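Local coordinates for protein DegQ (Legionella fallonii, PDB 3PV2) that probably degrades misfolded proteins as a trypsin-like, PDZ-containing serine protease of the HtrA family, enclosing its active sites within large 12-meric assemblies, at residues Val33-Gln38 and His96-Ala101; Arg117-Asp122 and Gln248-Gly253; Thr125-Leu130 and Asn240-Val245. One frame throughout, in Å; residues are numbered along the deposited sequence.

Interaction 1: residues Val33-Gln38 and His96-Ala101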
loop_
_atom_site.group_PDB
_atom_site.type_symbol
_atom_site.label_atom_id
_atom_site.label_comp_id
_atom_site.label_asym_id
_atom_site.label_seq_id
_atom_site.Cartn_x
_atom_site.Cartn_y
_atom_site.Cartn_z
ATOM N N VAL B 33 -40.461 7.141 30.264
ATOM C CA VAL B 33 -39.813 5.980 30.826
ATOM C C VAL B 33 -38.584 5.673 30.013
ATOM O O VAL B 33 -38.443 6.115 28.851
ATOM C CB VAL B 33 -40.651 4.764 30.715
ATOM C CG1 VAL B 33 -42.064 4.962 31.340
ATOM C CG2 VAL B 33 -40.721 4.326 29.265
ATOM N N ASN B 34 -37.714 4.883 30.622
ATOM C CA ASN B 34 -36.568 4.333 29.911
ATOM C C ASN B 34 -36.977 2.935 29.446
ATOM O O ASN B 34 -37.665 2.246 30.132
ATOM C CB ASN B 34 -35.372 4.293 30.866
ATOM C CG ASN B 34 -34.142 3.669 30.242
ATOM O OD1 ASN B 34 -33.304 4.349 29.626
ATOM N ND2 ASN B 34 -34.032 2.365 30.383
ATOM N N VAL B 35 -36.584 2.586 28.234
ATOM C CA VAL B 35 -36.841 1.312 27.629
ATOM C C VAL B 35 -35.502 0.717 27.276
ATOM O O VAL B 35 -34.771 1.309 26.467
ATOM C CB VAL B 35 -37.590 1.462 26.278
ATOM C CG1 VAL B 35 -37.716 0.124 25.618
ATOM C CG2 VAL B 35 -38.948 2.052 26.467
ATOM N N ALA B 36 -35.196 -0.433 27.882
ATOM C CA ALA B 36 -33.937 -1.146 27.697
ATOM C C ALA B 36 -34.257 -2.482 27.054
ATOM O O ALA B 36 -35.135 -3.191 27.556
ATOM C CB ALA B 36 -33.243 -1.368 29.101
ATOM N N VAL B 37 -33.542 -2.813 25.984
ATOM C CA VAL B 37 -33.739 -4.059 25.216
ATOM C C VAL B 37 -32.436 -4.827 25.138
ATOM O O VAL B 37 -31.361 -4.217 25.015
ATOM C CB VAL B 37 -34.185 -3.765 23.753
ATOM C CG1 VAL B 37 -34.387 -5.055 22.939
ATOM C CG2 VAL B 37 -35.454 -2.932 23.766
ATOM N N GLN B 38 -32.560 -6.147 25.216
ATOM C CA GLN B 38 -31.477 -7.114 25.062
ATOM C C GLN B 38 -31.909 -8.014 23.927
ATOM O O GLN B 38 -33.072 -8.410 23.875
ATOM C CB GLN B 38 -31.362 -8.024 26.313
ATOM C CG GLN B 38 -30.645 -7.430 27.532
ATOM C CD GLN B 38 -31.273 -6.109 28.045
ATOM O OE1 GLN B 38 -32.490 -6.028 28.314
ATOM N NE2 GLN B 38 -30.440 -5.080 28.187
ATOM N N HIS B 96 -37.827 0.861 15.994
ATOM C CA HIS B 96 -36.380 0.600 15.929
ATOM C C HIS B 96 -35.760 0.391 17.307
ATOM O O HIS B 96 -34.795 -0.337 17.418
ATOM C CB HIS B 96 -35.625 1.643 15.123
ATOM C CG HIS B 96 -35.341 2.916 15.860
ATOM N ND1 HIS B 96 -36.034 4.073 15.616
ATOM C CD2 HIS B 96 -34.399 3.232 16.785
ATOM C CE1 HIS B 96 -35.556 5.042 16.383
ATOM N NE2 HIS B 96 -34.573 4.550 17.115
ATOM N N VAL B 97 -36.340 0.969 18.357
ATOM C CA VAL B 97 -35.832 0.744 19.718
ATOM C C VAL B 97 -35.985 -0.726 20.125
ATOM O O VAL B 97 -35.081 -1.325 20.738
ATOM C CB VAL B 97 -36.514 1.737 20.713
ATOM C CG1 VAL B 97 -36.282 1.396 22.181
ATOM C CG2 VAL B 97 -36.027 3.159 20.441
ATOM N N ILE B 98 -37.141 -1.314 19.824
ATOM C CA ILE B 98 -37.445 -2.660 20.298
ATOM C C ILE B 98 -37.272 -3.803 19.311
ATOM O O ILE B 98 -37.486 -4.943 19.690
ATOM C CB ILE B 98 -38.880 -2.780 20.959
ATOM C CG1 ILE B 98 -40.025 -2.443 19.999
ATOM C CG2 ILE B 98 -38.964 -1.897 22.191
ATOM C CD1 ILE B 98 -40.223 -3.382 18.780
ATOM N N ARG B 99 -36.913 -3.523 18.068
ATOM C CA ARG B 99 -36.814 -4.602 17.108
ATOM C C ARG B 99 -35.777 -5.634 17.526
ATOM O O ARG B 99 -34.704 -5.278 18.037
ATOM C CB ARG B 99 -36.471 -4.097 15.716
ATOM C CG ARG B 99 -37.702 -3.920 14.845
ATOM C CD ARG B 99 -37.365 -3.883 13.381
ATOM N NE ARG B 99 -36.421 -2.821 13.069
ATOM C CZ ARG B 99 -36.755 -1.570 12.742
ATOM N NH1 ARG B 99 -38.030 -1.187 12.718
ATOM N NH2 ARG B 99 -35.800 -0.683 12.457
ATOM N N ASN B 100 -36.116 -6.903 17.264
ATOM C CA ASN B 100 -35.272 -8.047 17.581
ATOM C C ASN B 100 -35.096 -8.252 19.080
ATOM O O ASN B 100 -34.125 -8.855 19.518
ATOM C CB ASN B 100 -33.920 -7.914 16.897
ATOM C CG ASN B 100 -34.042 -7.780 15.380
ATOM O OD1 ASN B 100 -34.630 -8.631 14.714
ATOM N ND2 ASN B 100 -33.476 -6.717 14.831
ATOM N N ALA B 101 -36.034 -7.772 19.877
ATOM C CA ALA B 101 -35.862 -7.869 21.300
ATOM C C ALA B 101 -36.068 -9.317 21.700
ATOM O O ALA B 101 -36.950 -9.952 21.184
ATOM C CB ALA B 101 -36.852 -6.993 22.010
#

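Interaction 2: residues Arg117-Asp122 and Gln248-Gly253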
loop_
_atom_site.group_PDB
_atom_site.type_symbol
_atom_site.label_atom_id
_atom_site.label_comp_id
_atom_site.label_asym_id
_atom_site.label_seq_id
_atom_site.Cartn_x
_atom_site.Cartn_y
_atom_site.Cartn_z
ATOM N N ARG B 117 -44.258 -6.069 27.891
ATOM C CA ARG B 117 -44.673 -6.945 26.813
ATOM C C ARG B 117 -44.872 -6.155 25.509
ATOM O O ARG B 117 -45.423 -5.084 25.537
ATOM C CB ARG B 117 -45.958 -7.600 27.275
ATOM C CG ARG B 117 -46.485 -8.656 26.370
ATOM C CD ARG B 117 -47.443 -9.633 27.206
ATOM N NE ARG B 117 -48.726 -9.013 27.586
ATOM C CZ ARG B 117 -49.675 -8.614 26.717
ATOM N NH1 ARG B 117 -49.519 -8.746 25.389
ATOM N NH2 ARG B 117 -50.801 -8.058 27.175
ATOM N N LEU B 118 -44.488 -6.719 24.374
ATOM C CA LEU B 118 -44.748 -6.081 23.088
ATOM C C LEU B 118 -46.176 -6.360 22.629
ATOM O O LEU B 118 -46.542 -7.508 22.426
ATOM C CB LEU B 118 -43.779 -6.615 22.037
ATOM C CG LEU B 118 -43.373 -5.832 20.790
ATOM C CD1 LEU B 118 -43.459 -6.754 19.591
ATOM C CD2 LEU B 118 -44.142 -4.519 20.526
ATOM N N ILE B 119 -46.977 -5.318 22.445
ATOM C CA ILE B 119 -48.306 -5.501 21.917
ATOM C C ILE B 119 -48.184 -5.629 20.435
ATOM O O ILE B 119 -48.785 -6.483 19.864
ATOM C CB ILE B 119 -49.232 -4.380 22.321
ATOM C CG1 ILE B 119 -49.351 -4.374 23.830
ATOM C CG2 ILE B 119 -50.616 -4.564 21.756
ATOM C CD1 ILE B 119 -50.500 -3.612 24.266
ATOM N N GLY B 120 -47.386 -4.768 19.809
ATOM C CA GLY B 120 -47.103 -4.883 18.381
ATOM C C GLY B 120 -46.343 -3.641 17.946
ATOM O O GLY B 120 -46.240 -2.657 18.702
ATOM N N GLY B 121 -45.820 -3.685 16.737
ATOM C CA GLY B 121 -45.140 -2.585 16.172
ATOM C C GLY B 121 -45.505 -2.397 14.740
ATOM O O GLY B 121 -46.188 -3.221 14.153
ATOM N N ASP B 122 -44.982 -1.322 14.183
ATOM C CA ASP B 122 -45.242 -0.929 12.822
ATOM C C ASP B 122 -44.006 -0.207 12.330
ATOM O O ASP B 122 -43.763 0.976 12.718
ATOM C CB ASP B 122 -46.456 -0.031 12.741
ATOM C CG ASP B 122 -46.874 0.223 11.295
ATOM O OD1 ASP B 122 -47.068 -0.767 10.534
ATOM O OD2 ASP B 122 -46.968 1.405 10.902
ATOM N N GLN B 248 -55.050 0.868 16.663
ATOM C CA GLN B 248 -55.121 -0.235 15.749
ATOM C C GLN B 248 -54.214 -1.397 16.178
ATOM O O GLN B 248 -54.621 -2.577 16.038
ATOM C CB GLN B 248 -54.870 0.212 14.325
ATOM C CG GLN B 248 -54.602 -0.944 13.346
ATOM C CD GLN B 248 -55.087 -0.637 11.920
ATOM O OE1 GLN B 248 -56.155 -0.058 11.749
ATOM N NE2 GLN B 248 -54.317 -1.036 10.909
ATOM N N ILE B 249 -53.038 -1.090 16.746
ATOM C CA ILE B 249 -52.158 -2.153 17.261
ATOM C C ILE B 249 -52.786 -2.830 18.488
ATOM O O ILE B 249 -52.682 -4.028 18.631
ATOM C CB ILE B 249 -50.725 -1.680 17.584
ATOM C CG1 ILE B 249 -49.910 -1.543 16.289
ATOM C CG2 ILE B 249 -50.009 -2.649 18.470
ATOM C CD1 ILE B 249 -48.671 -0.696 16.402
ATOM N N ILE B 250 -53.407 -2.059 19.376
ATOM C CA ILE B 250 -54.001 -2.632 20.553
ATOM C C ILE B 250 -55.150 -3.595 20.161
ATOM O O ILE B 250 -55.134 -4.720 20.606
ATOM C CB ILE B 250 -54.468 -1.540 21.546
ATOM C CG1 ILE B 250 -53.267 -0.837 22.203
ATOM C CG2 ILE B 250 -55.350 -2.100 22.674
ATOM C CD1 ILE B 250 -53.687 0.395 22.944
ATOM N N LYS B 251 -56.086 -3.159 19.317
ATOM C CA LYS B 251 -57.226 -3.955 18.880
ATOM C C LYS B 251 -56.797 -5.214 18.130
ATOM O O LYS B 251 -57.238 -6.336 18.472
ATOM C CB LYS B 251 -58.163 -3.133 17.977
ATOM C CG LYS B 251 -59.674 -3.381 18.155
ATOM C CD LYS B 251 -60.435 -3.417 16.820
ATOM C CE LYS B 251 -61.871 -2.873 16.902
ATOM N NZ LYS B 251 -61.856 -1.357 16.861
ATOM N N PHE B 252 -55.917 -5.031 17.150
ATOM C CA PHE B 252 -55.539 -6.071 16.209
ATOM C C PHE B 252 -54.112 -6.653 16.281
ATOM O O PHE B 252 -53.808 -7.622 15.584
ATOM C CB PHE B 252 -55.721 -5.545 14.774
ATOM C CG PHE B 252 -57.131 -5.153 14.427
ATOM C CD1 PHE B 252 -58.110 -6.125 14.199
ATOM C CD2 PHE B 252 -57.476 -3.813 14.285
ATOM C CE1 PHE B 252 -59.418 -5.757 13.851
ATOM C CE2 PHE B 252 -58.775 -3.434 13.940
ATOM C CZ PHE B 252 -59.749 -4.402 13.731
ATOM N N GLY B 253 -53.204 -6.042 17.023
ATOM C CA GLY B 253 -51.828 -6.551 17.083
ATOM C C GLY B 253 -50.883 -6.130 15.964
ATOM O O GLY B 253 -49.686 -6.295 16.104
#

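Interaction 3: residues Thr125-Leu130 and Asn240-Val245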
loop_
_atom_site.group_PDB
_atom_site.type_symbol
_atom_site.label_atom_id
_atom_site.label_comp_id
_atom_site.label_asym_id
_atom_site.label_seq_id
_atom_site.Cartn_x
_atom_site.Cartn_y
_atom_site.Cartn_z
ATOM N N THR B 125 -44.231 3.285 10.271
ATOM C CA THR B 125 -44.322 4.544 11.015
ATOM C C THR B 125 -43.317 4.634 12.170
ATOM O O THR B 125 -43.289 5.648 12.889
ATOM C CB THR B 125 -45.714 4.708 11.604
ATOM O OG1 THR B 125 -46.025 3.545 12.359
ATOM C CG2 THR B 125 -46.750 4.836 10.549
ATOM N N ASP B 126 -42.506 3.583 12.339
ATOM C CA ASP B 126 -41.554 3.451 13.434
ATOM C C ASP B 126 -42.177 3.668 14.794
ATOM O O ASP B 126 -41.597 4.389 15.619
ATOM C CB ASP B 126 -40.343 4.409 13.248
ATOM C CG ASP B 126 -39.150 4.008 14.130
ATOM O OD1 ASP B 126 -39.117 2.849 14.616
ATOM O OD2 ASP B 126 -38.278 4.840 14.372
ATOM N N LEU B 127 -43.314 2.997 15.054
ATOM C CA LEU B 127 -43.956 2.976 16.350
ATOM C C LEU B 127 -44.107 1.573 16.895
ATOM O O LEU B 127 -44.169 0.602 16.144
ATOM C CB LEU B 127 -45.348 3.599 16.277
ATOM C CG LEU B 127 -45.282 5.075 15.890
ATOM C CD1 LEU B 127 -46.737 5.493 15.516
ATOM C CD2 LEU B 127 -44.654 5.880 17.071
ATOM N N ALA B 128 -44.147 1.465 18.224
ATOM C CA ALA B 128 -44.397 0.190 18.880
ATOM C C ALA B 128 -45.132 0.476 20.149
ATOM O O ALA B 128 -44.953 1.515 20.738
ATOM C CB ALA B 128 -43.138 -0.513 19.168
ATOM N N VAL B 129 -46.002 -0.448 20.525
ATOM C CA VAL B 129 -46.796 -0.367 21.720
ATOM C C VAL B 129 -46.339 -1.492 22.642
ATOM O O VAL B 129 -46.154 -2.663 22.202
ATOM C CB VAL B 129 -48.257 -0.559 21.381
ATOM C CG1 VAL B 129 -49.132 -0.377 22.590
ATOM C CG2 VAL B 129 -48.680 0.346 20.201
ATOM N N LEU B 130 -46.149 -1.109 23.902
ATOM C CA LEU B 130 -45.692 -1.986 24.957
ATOM C C LEU B 130 -46.720 -1.897 26.082
ATOM O O LEU B 130 -47.379 -0.840 26.278
ATOM C CB LEU B 130 -44.352 -1.509 25.548
ATOM C CG LEU B 130 -43.122 -1.322 24.636
ATOM C CD1 LEU B 130 -41.906 -0.866 25.474
ATOM C CD2 LEU B 130 -42.809 -2.554 23.847
ATOM N N ASN B 240 -51.195 12.635 16.537
ATOM C CA ASN B 240 -52.515 12.228 16.019
ATOM C C ASN B 240 -52.402 10.927 15.231
ATOM O O ASN B 240 -53.205 10.021 15.385
ATOM C CB ASN B 240 -53.111 13.316 15.146
ATOM C CG ASN B 240 -53.676 14.457 15.932
ATOM O OD1 ASN B 240 -53.576 14.539 17.166
ATOM N ND2 ASN B 240 -54.312 15.349 15.213
ATOM N N MET B 241 -51.372 10.827 14.413
ATOM C CA MET B 241 -51.058 9.577 13.788
ATOM C C MET B 241 -50.680 8.518 14.811
ATOM O O MET B 241 -51.094 7.350 14.677
ATOM C CB MET B 241 -49.905 9.761 12.857
ATOM C CG MET B 241 -49.660 8.594 11.990
ATOM S SD MET B 241 -48.208 8.946 10.990
ATOM C CE MET B 241 -47.038 7.865 11.807
ATOM N N VAL B 242 -49.906 8.904 15.825
ATOM C CA VAL B 242 -49.548 7.951 16.868
ATOM C C VAL B 242 -50.787 7.328 17.529
ATOM O O VAL B 242 -50.848 6.132 17.637
ATOM C CB VAL B 242 -48.619 8.551 17.936
ATOM C CG1 VAL B 242 -48.417 7.563 19.075
ATOM C CG2 VAL B 242 -47.314 8.920 17.282
ATOM N N LYS B 243 -51.748 8.136 17.954
ATOM C CA LYS B 243 -53.014 7.668 18.555
ATOM C C LYS B 243 -53.707 6.584 17.715
ATOM O O LYS B 243 -54.210 5.572 18.234
ATOM C CB LYS B 243 -54.033 8.816 18.683
ATOM C CG LYS B 243 -53.750 9.902 19.740
ATOM C CD LYS B 243 -54.959 10.896 20.006
ATOM C CE LYS B 243 -55.893 11.150 18.778
ATOM N NZ LYS B 243 -56.979 12.174 19.032
ATOM N N ASP B 244 -53.729 6.792 16.408
ATOM C CA ASP B 244 -54.474 5.888 15.575
ATOM C C ASP B 244 -53.678 4.610 15.264
ATOM O O ASP B 244 -54.267 3.501 15.234
ATOM C CB ASP B 244 -55.032 6.648 14.381
ATOM C CG ASP B 244 -55.925 7.851 14.834
ATOM O OD1 ASP B 244 -55.604 8.499 15.873
ATOM O OD2 ASP B 244 -56.955 8.154 14.181
ATOM N N VAL B 245 -52.359 4.723 15.104
ATOM C CA VAL B 245 -51.563 3.524 14.986
ATOM C C VAL B 245 -51.648 2.699 16.305
ATOM O O VAL B 245 -51.774 1.484 16.263
ATOM C CB VAL B 245 -50.125 3.795 14.663
ATOM C CG1 VAL B 245 -49.305 2.588 14.951
ATOM C CG2 VAL B 245 -49.975 4.177 13.205
#

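Interaction 1: residues Val33-Gln38 and His96-Ala101
V37 points from strand 33-38 toward the bend where helix 95-98 ends, and each of its side-chain carbons meets something there. CB comes first, 4.0 Å from the carbonyl O of V97. CG2 lies closer to that same V97 O, at 3.4 Å, and also meets I98 CG2. CG1, anti to the backbone N (chi1 180°), takes the other direction and presses on CB of A101; at 3.3 Å this V37 CG1 to A101 CB pair is tighter than usual van der Waals contact. A101 is placed there by the type II turn from I98 to A101, closed by a weak backbone bond. One strand repeat back, V35 points the same way. Its CG1 sits 3.9 Å from CG1 of V97 and more loosely, at 4.2 Å, against CG2 of I98, so the two valines share the isoleucine methyl. I104 of strand 101-107 also touches both V35 and V37, so the cluster lies on strands of the first barrel of the trypsin fold. The one polar atom pressed by the valines, V97 O, accepts a hydrogen bond from S77 OG. The helix end is therefore held to this strand by branched apolar groups, with its carbonyl satisfied from neighbouring strand 74-85.

Interaction 2: residues Arg117-Asp122 and Gln248-Gly253
I249 packs its two branches on the backbone of G120 and G121. Its CG2 branch, anti to the backbone N (chi1 -78° puts CG1 beside that N instead), stands 3.6 Å from G120 N and nearly as close to G120 CA. The other branch carries CD1 further down the strand, to 4.0 Å from G121 C and on toward CB of D122. I119 answers from the strand: its CG2 crosses to I249 CG2 at 3.9 Å and also touches I249 O, while its CD1 lies loosely by CG1 of I250. With no side chain on G120, the end of the helix can settle here, G253 O resting 3.7 Å from G120 CA.

The next layer explains these positions. A classic beta bulge puts I119 and G120 both opposite V129, with the I119 CB directed to the helix and the bare G120 CA against it. Just past the helix, G253 has positive phi (83°), and its N still bonds to I249 O. The strand and helix segments pass at 121°, axes 7.5 Å apart. Farther out, D122 OD2 receives T125 OG1 and pairs with R257 in a salt bridge, and I255 packs on I249. Across the interface itself the attraction is dispersion between isoleucine branches and bare backbone, and the close approach rests on the bare CA of G120; the charged pairing of D122 is made with residues outside the two segments.

Interaction 3: residues Thr125-Leu130 and Asn240-Val245
M241 and T125 make the tight end of this contact. The methionine chain runs extended to SD, then bends at chi3 (107°), which brings CE onto the threonine: 3.3 Å from T125 CG2 and 3.4 Å from T125 CB, both shorter than ordinary carbon contacts. T125 OG1 meets V245 CG2 tip to tip at 4.1 Å, but its polar partner is D122 OD2, to which it is hydrogen-bonded. Beside it L127 pushes CD1 between two helix valines, 3.9 Å from V242 CG2 and equally far from V245 CB; CD2 also touches that V242 methyl.

Topologically this is the C-terminal helix of the trypsin fold. Helix 239-252 follows strand 234-238 of the second barrel and crosses back to pack on strand 127-131 of the first, the two short segments inclined at 53° with their axes 9.5 Å apart at closest approach. V242 also rests on I219 of the second barrel, and so bridges the two. A G1 bulge at D126 and L127, facing D122, lies at the start of strand 127-131.

Elsewhere the fit slackens. L127 CD1 and M241 CE are 4.4 Å apart. K243 points away from the strand, and it and D244 are exposed to solvent.

How the interactions relate
Interactions 2 and 3 share helix 239-252 and use neighbouring strands, joined by backbone pairing of I119 with V129 and D122 with L127; I249 CG2 also packs on V129 CG2. Interaction 1 lies about 15 Å from each, centre to centre. It is a buried contact within the first barrel, and interaction 3 is buried where the two barrels meet, whereas interaction 2 is only partly buried at the helix end. Valines, an isoleucine and an alanine carry 1; a methionine methyl on threonine and a leucine among valines carry interaction 3; bare glycine backbone carries much of 2. H96 ND1 to D126 OD2 ties 1 to 3; with S205 touching H96, this is consistent with the catalytic triad of trypsin-like proteases.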